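Local atomic coordinates of oxygen-binding di-iron protein (Treponema denticola ATCC 35404, PDB entry 6QNM), a protein that probably binds dioxygen at a di-iron centre held in a metallo-beta-lactamase-like fold of the ODP family. Residues A[73-78]-A[99-104]; A[137-142]-A[153-158]. All coordinates share one frame; numbering follows the deposited sequence.

Contact 1 (A[73-78]-A[99-104]); sequences IDTIFF and KIYISS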
# COMPACT_ATOMS: atom_id res chain seq x y z
N ILE A 73 24.06 -1.72 -11.94
CA ILE A 73 22.61 -1.64 -11.92
C ILE A 73 22.25 -0.16 -11.98
O ILE A 73 22.50 0.59 -11.04
CB ILE A 73 22.01 -2.32 -10.68
CG1 ILE A 73 22.28 -3.82 -10.73
CG2 ILE A 73 20.53 -2.03 -10.60
CD1 ILE A 73 21.95 -4.53 -9.44
N ASP A 74 21.67 0.26 -13.11
CA ASP A 74 21.35 1.67 -13.35
C ASP A 74 19.92 2.04 -13.03
O ASP A 74 19.63 3.23 -12.86
CB ASP A 74 21.62 2.03 -14.82
CG ASP A 74 23.04 1.74 -15.25
OD1 ASP A 74 23.94 1.78 -14.39
OD2 ASP A 74 23.25 1.47 -16.45
N THR A 75 19.01 1.07 -12.96
CA THR A 75 17.59 1.34 -12.89
C THR A 75 16.93 0.38 -11.92
O THR A 75 17.19 -0.82 -11.96
CB THR A 75 16.94 1.22 -14.27
OG1 THR A 75 17.47 2.24 -15.13
CG2 THR A 75 15.43 1.36 -14.19
N ILE A 76 16.08 0.92 -11.04
CA ILE A 76 15.23 0.11 -10.18
C ILE A 76 13.79 0.48 -10.49
O ILE A 76 13.44 1.66 -10.52
CB ILE A 76 15.54 0.35 -8.69
CG1 ILE A 76 16.93 -0.19 -8.33
CG2 ILE A 76 14.48 -0.30 -7.81
CD1 ILE A 76 17.34 0.11 -6.90
N PHE A 77 12.96 -0.53 -10.71
CA PHE A 77 11.55 -0.33 -11.01
C PHE A 77 10.72 -0.84 -9.85
O PHE A 77 10.89 -1.97 -9.40
CB PHE A 77 11.15 -1.07 -12.29
CG PHE A 77 9.67 -1.07 -12.54
CD1 PHE A 77 9.06 0.01 -13.17
CD2 PHE A 77 8.88 -2.14 -12.15
CE1 PHE A 77 7.69 0.01 -13.40
CE2 PHE A 77 7.52 -2.14 -12.37
CZ PHE A 77 6.92 -1.06 -12.99
N PHE A 78 9.81 0.00 -9.37
CA PHE A 78 8.87 -0.37 -8.32
C PHE A 78 7.47 -0.34 -8.90
O PHE A 78 7.02 0.69 -9.41
CB PHE A 78 8.98 0.58 -7.12
CG PHE A 78 10.14 0.27 -6.22
CD1 PHE A 78 10.28 -0.98 -5.65
CD2 PHE A 78 11.08 1.24 -5.92
CE1 PHE A 78 11.35 -1.27 -4.82
CE2 PHE A 78 12.15 0.96 -5.09
CZ PHE A 78 12.28 -0.29 -4.54
N LYS A 99 18.81 4.85 -10.65
CA LYS A 99 17.57 5.63 -10.62
C LYS A 99 16.40 4.73 -10.24
O LYS A 99 16.38 3.54 -10.57
CB LYS A 99 17.28 6.26 -11.99
CG LYS A 99 18.45 7.00 -12.60
CD LYS A 99 18.40 6.94 -14.13
CE LYS A 99 18.94 5.63 -14.66
NZ LYS A 99 18.26 5.21 -15.92
N ILE A 100 15.43 5.29 -9.52
CA ILE A 100 14.24 4.57 -9.09
C ILE A 100 13.05 5.12 -9.86
O ILE A 100 12.77 6.32 -9.80
CB ILE A 100 14.03 4.69 -7.58
CG1 ILE A 100 15.14 3.97 -6.82
CG2 ILE A 100 12.67 4.15 -7.20
CD1 ILE A 100 14.90 3.90 -5.33
N TYR A 101 12.37 4.25 -10.60
CA TYR A 101 11.14 4.62 -11.30
C TYR A 101 9.96 4.12 -10.49
O TYR A 101 9.89 2.93 -10.14
CB TYR A 101 11.10 4.02 -12.71
CG TYR A 101 12.09 4.63 -13.68
CD1 TYR A 101 13.41 4.22 -13.69
CD2 TYR A 101 11.69 5.58 -14.61
CE1 TYR A 101 14.33 4.75 -14.58
CE2 TYR A 101 12.60 6.13 -15.50
CZ TYR A 101 13.91 5.70 -15.49
OH TYR A 101 14.82 6.23 -16.37
N ILE A 102 9.03 5.02 -10.18
CA ILE A 102 7.83 4.66 -9.43
C ILE A 102 6.74 5.66 -9.80
O ILE A 102 7.01 6.77 -10.26
CB ILE A 102 8.10 4.65 -7.91
CG1 ILE A 102 6.98 3.94 -7.14
CG2 ILE A 102 8.33 6.06 -7.38
CD1 ILE A 102 7.30 3.70 -5.69
N SER A 103 5.48 5.24 -9.61
CA SER A 103 4.35 6.08 -9.95
C SER A 103 4.48 7.45 -9.29
O SER A 103 4.98 7.58 -8.17
CB SER A 103 3.04 5.41 -9.50
OG SER A 103 1.96 6.34 -9.49
N SER A 104 4.03 8.48 -10.01
CA SER A 104 4.08 9.84 -9.47
C SER A 104 3.28 9.96 -8.18
O SER A 104 3.56 10.84 -7.36
CB SER A 104 3.55 10.82 -10.51
OG SER A 104 2.29 10.39 -11.00
O HOH W 1 4.84 2.51 -9.59

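Contact 2 (A[137-142]-A[153-158]); sequences SNMKCI and FGLYDE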
# COMPACT_ATOMS: atom_id res chain seq x y z
N SER A 137 16.55 -1.16 -27.23
CA SER A 137 15.23 -1.66 -26.87
C SER A 137 14.64 -0.81 -25.76
O SER A 137 15.34 -0.10 -25.04
CB SER A 137 15.32 -3.13 -26.43
OG SER A 137 15.88 -3.94 -27.45
N ASN A 138 13.31 -0.87 -25.63
CA ASN A 138 12.58 -0.09 -24.65
C ASN A 138 11.85 -1.01 -23.67
O ASN A 138 11.46 -2.13 -24.01
CB ASN A 138 11.55 0.84 -25.31
CG ASN A 138 12.19 1.97 -26.10
OD1 ASN A 138 13.12 2.63 -25.62
ND2 ASN A 138 11.69 2.22 -27.30
N MET A 139 11.70 -0.52 -22.44
CA MET A 139 10.80 -1.11 -21.46
C MET A 139 9.66 -0.14 -21.26
O MET A 139 9.90 1.06 -21.06
CB MET A 139 11.51 -1.38 -20.13
CG MET A 139 12.93 -1.94 -20.25
SD MET A 139 13.74 -2.11 -18.63
CE MET A 139 14.18 -0.42 -18.26
N LYS A 140 8.43 -0.62 -21.33
CA LYS A 140 7.29 0.28 -21.22
C LYS A 140 6.65 0.04 -19.86
O LYS A 140 6.42 -1.12 -19.48
CB LYS A 140 6.29 0.07 -22.37
CG LYS A 140 6.90 -0.07 -23.82
CD LYS A 140 5.77 -0.46 -24.86
CE LYS A 140 5.20 0.68 -25.75
NZ LYS A 140 5.70 0.09 -27.10
N CYS A 141 6.37 1.12 -19.12
CA CYS A 141 5.65 1.02 -17.85
C CYS A 141 4.17 0.91 -18.16
O CYS A 141 3.60 1.80 -18.79
CB CYS A 141 5.91 2.27 -17.00
SG CYS A 141 7.65 2.64 -16.72
N ILE A 142 3.54 -0.19 -17.75
CA ILE A 142 2.18 -0.53 -18.17
C ILE A 142 1.23 -0.09 -17.06
O ILE A 142 1.33 -0.60 -15.94
CB ILE A 142 2.02 -2.03 -18.46
CG1 ILE A 142 3.03 -2.49 -19.52
CG2 ILE A 142 0.58 -2.35 -18.86
CD1 ILE A 142 3.00 -1.66 -20.79
N PHE A 153 2.14 0.10 -11.65
CA PHE A 153 2.60 -0.19 -13.00
C PHE A 153 3.19 -1.59 -13.09
O PHE A 153 3.76 -2.10 -12.12
CB PHE A 153 3.65 0.83 -13.47
CG PHE A 153 3.09 2.20 -13.69
CD1 PHE A 153 2.48 2.53 -14.89
CD2 PHE A 153 3.14 3.15 -12.69
CE1 PHE A 153 1.94 3.79 -15.09
CE2 PHE A 153 2.60 4.42 -12.88
CZ PHE A 153 2.00 4.73 -14.09
N GLY A 154 3.02 -2.21 -14.26
CA GLY A 154 3.87 -3.30 -14.67
C GLY A 154 4.99 -2.78 -15.55
O GLY A 154 5.04 -1.61 -15.92
N LEU A 155 5.91 -3.68 -15.91
CA LEU A 155 7.03 -3.33 -16.78
C LEU A 155 7.12 -4.34 -17.90
O LEU A 155 7.37 -5.53 -17.65
CB LEU A 155 8.35 -3.26 -16.01
CG LEU A 155 9.48 -2.62 -16.83
CD1 LEU A 155 9.14 -1.18 -17.18
CD2 LEU A 155 10.80 -2.68 -16.10
N TYR A 156 6.93 -3.88 -19.13
CA TYR A 156 6.96 -4.74 -20.30
C TYR A 156 8.33 -4.61 -20.96
O TYR A 156 8.69 -3.54 -21.45
CB TYR A 156 5.84 -4.38 -21.28
CG TYR A 156 5.76 -5.30 -22.47
CD1 TYR A 156 5.62 -6.67 -22.30
CD2 TYR A 156 5.84 -4.80 -23.76
CE1 TYR A 156 5.54 -7.52 -23.39
CE2 TYR A 156 5.77 -5.64 -24.86
CZ TYR A 156 5.62 -7.00 -24.67
OH TYR A 156 5.55 -7.85 -25.75
N ASP A 157 9.09 -5.71 -20.94
CA ASP A 157 10.38 -5.77 -21.62
C ASP A 157 10.11 -6.13 -23.07
O ASP A 157 9.91 -7.30 -23.41
CB ASP A 157 11.29 -6.79 -20.94
CG ASP A 157 12.71 -6.75 -21.47
OD1 ASP A 157 13.24 -5.64 -21.72
OD2 ASP A 157 13.32 -7.83 -21.64
N GLU A 158 10.10 -5.11 -23.94
CA GLU A 158 9.74 -5.32 -25.34
C GLU A 158 10.64 -6.34 -26.01
O GLU A 158 10.16 -7.17 -26.80
CB GLU A 158 9.82 -4.00 -26.10
CG GLU A 158 8.60 -3.12 -25.96
CD GLU A 158 8.58 -2.02 -26.97
OE1 GLU A 158 7.47 -1.61 -27.39
OE2 GLU A 158 9.67 -1.54 -27.37
O HOH W 2 13.39 -4.32 -23.98
O HOH W 3 9.16 0.99 -28.42

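Contact 1 (A[73-78]-A[99-104])
Thr75 meets two side chains of the neighbouring strand at once, one with each branch. Its methyl CG2 packs obliquely against the Tyr101 ring, 3.5 Å from Tyr101 CD1, while its hydroxyl OG1 accepts a hydrogen bond from Lys99 NZ at 3.2 Å. The first torsion of Thr75 divides these roles: at chi1 -65° the methyl lies anti to the backbone N and OG1 anti to the carbonyl carbon. The Lys99 chain is bent twice: the bend at chi3 brings Lys99 CE to 3.1 Å from Asp74 O, and that at chi4 turns NZ to the hydroxyl.

The opposite face of the sheet carries Ile76 and Ile100, where Ile76 CB touches Ile100 CG1. Beyond them Phe78 offers its ring edge, with Phe78 CD2 3.6 Å from Ile100 CG2, and Phe78 CB rests on Ile102 CD1. Ile76 CG2 lies over one face of the same ring, toward its rim, so the ring is met both at an edge and on a face.

Four backbone hydrogen bonds set this parallel register. Tyr101 N to Ile76 O (2.8 Å) is nearly linear at hydrogen, 170°, and Ile76 N to Lys99 O is the shortest at 2.7 Å. By contrast, Lys99 N approaches Asp74 O from above the carbonyl plane, 40° out of it. A water continues the link past Phe78, donating to Phe78 O and accepting from Ser103 N.

Further out, Asp74 OD1 forms a salt bridge with Arg45, and Ile100 packs on Ile89 and Leu93 of helix 89-95, the crossover of this beta-alpha-beta unit. Across the contact, then, the Ile76, Ile100 and Phe78 side meets through apolar side chains, whereas the other face mixes the Lys99-Thr75 hydrogen bond with aromatic Tyr101 and Phe77, the latter packing on Phe153 and Leu155 of the second sheet.

Contact 2 (A[137-142]-A[153-158])
Lys140 CD lies at the edge of the Tyr156 ring, near its plane, and Glu158 N sits over one face of that ring, offset toward the rim. Tyr156 CB lies 3.8 Å from Ile142 CG1, the two side chains pointing the same way. The Phe153 ring meets the facing strand obliquely, with Phe153 CD1 3.5 Å from Ile142 O and also touching Cys141 CB; His145 packs edge-to-face with this ring.

On the face bearing Met139, Cys141 and Leu155, Leu155 CD1 fits between its neighbours, 3.8 Å from Met139 CB and 4.1 Å from Cys141 SG. With CG anti to the backbone N (chi1 -168°), Leu155 leans across to the other strand. The polar end lies around Glu158, whose OE1 forms a salt bridge with Lys140 NZ of doubtful, very short modelled length, while OE2 accepts from a water that itself accepts from Asn138 ND2. Asn138 OD1 is hydrogen-bonded to Ser132 OG, and Asp157 OD2 to His17 NE2.

Lys140 and Tyr156 form a hydrogen-bonded pair, and Tyr156 N to Lys140 O (2.8 Å) is almost straight, 179° at hydrogen. In the next such pair, Ile142 N and Gly154 N each bond the other residue's O, Ile142 N lying 45° out of the Gly154 carbonyl plane. Non-hydrogen-bonded pairs Met139–Asp157 and Cys141–Leu155 complete the antiparallel pattern of a beta hairpin, within the second sheet of a metallo-beta-lactamase-like sandwich.

How the contacts relate
Contact 1 closes before contact 2 opens along the chain, and their centres lie about 12 Å apart. They belong to different sheets: contact 1 pairs adjacent parallel strands of a beta-alpha-beta unit in one mixed sheet, whereas contact 2 is the hairpin of strands 138-143 and 153-157 in the other. The sheets meet directly, with Phe77 CZ 3.4 Å from Phe153 O, Phe77 CE2 3.9 Å from Leu155 CB, and Ser103 CB 3.6 Å from Phe153 CE2. Ile124 of strand 121-124 touches side chains of both contacts. Consistent with the alpha-beta/beta-alpha sandwich of the metallo-beta-lactamase fold, the Phe77 face of contact 1 and Phe153 and Leu155 of contact 2 form part of the core between the sheets.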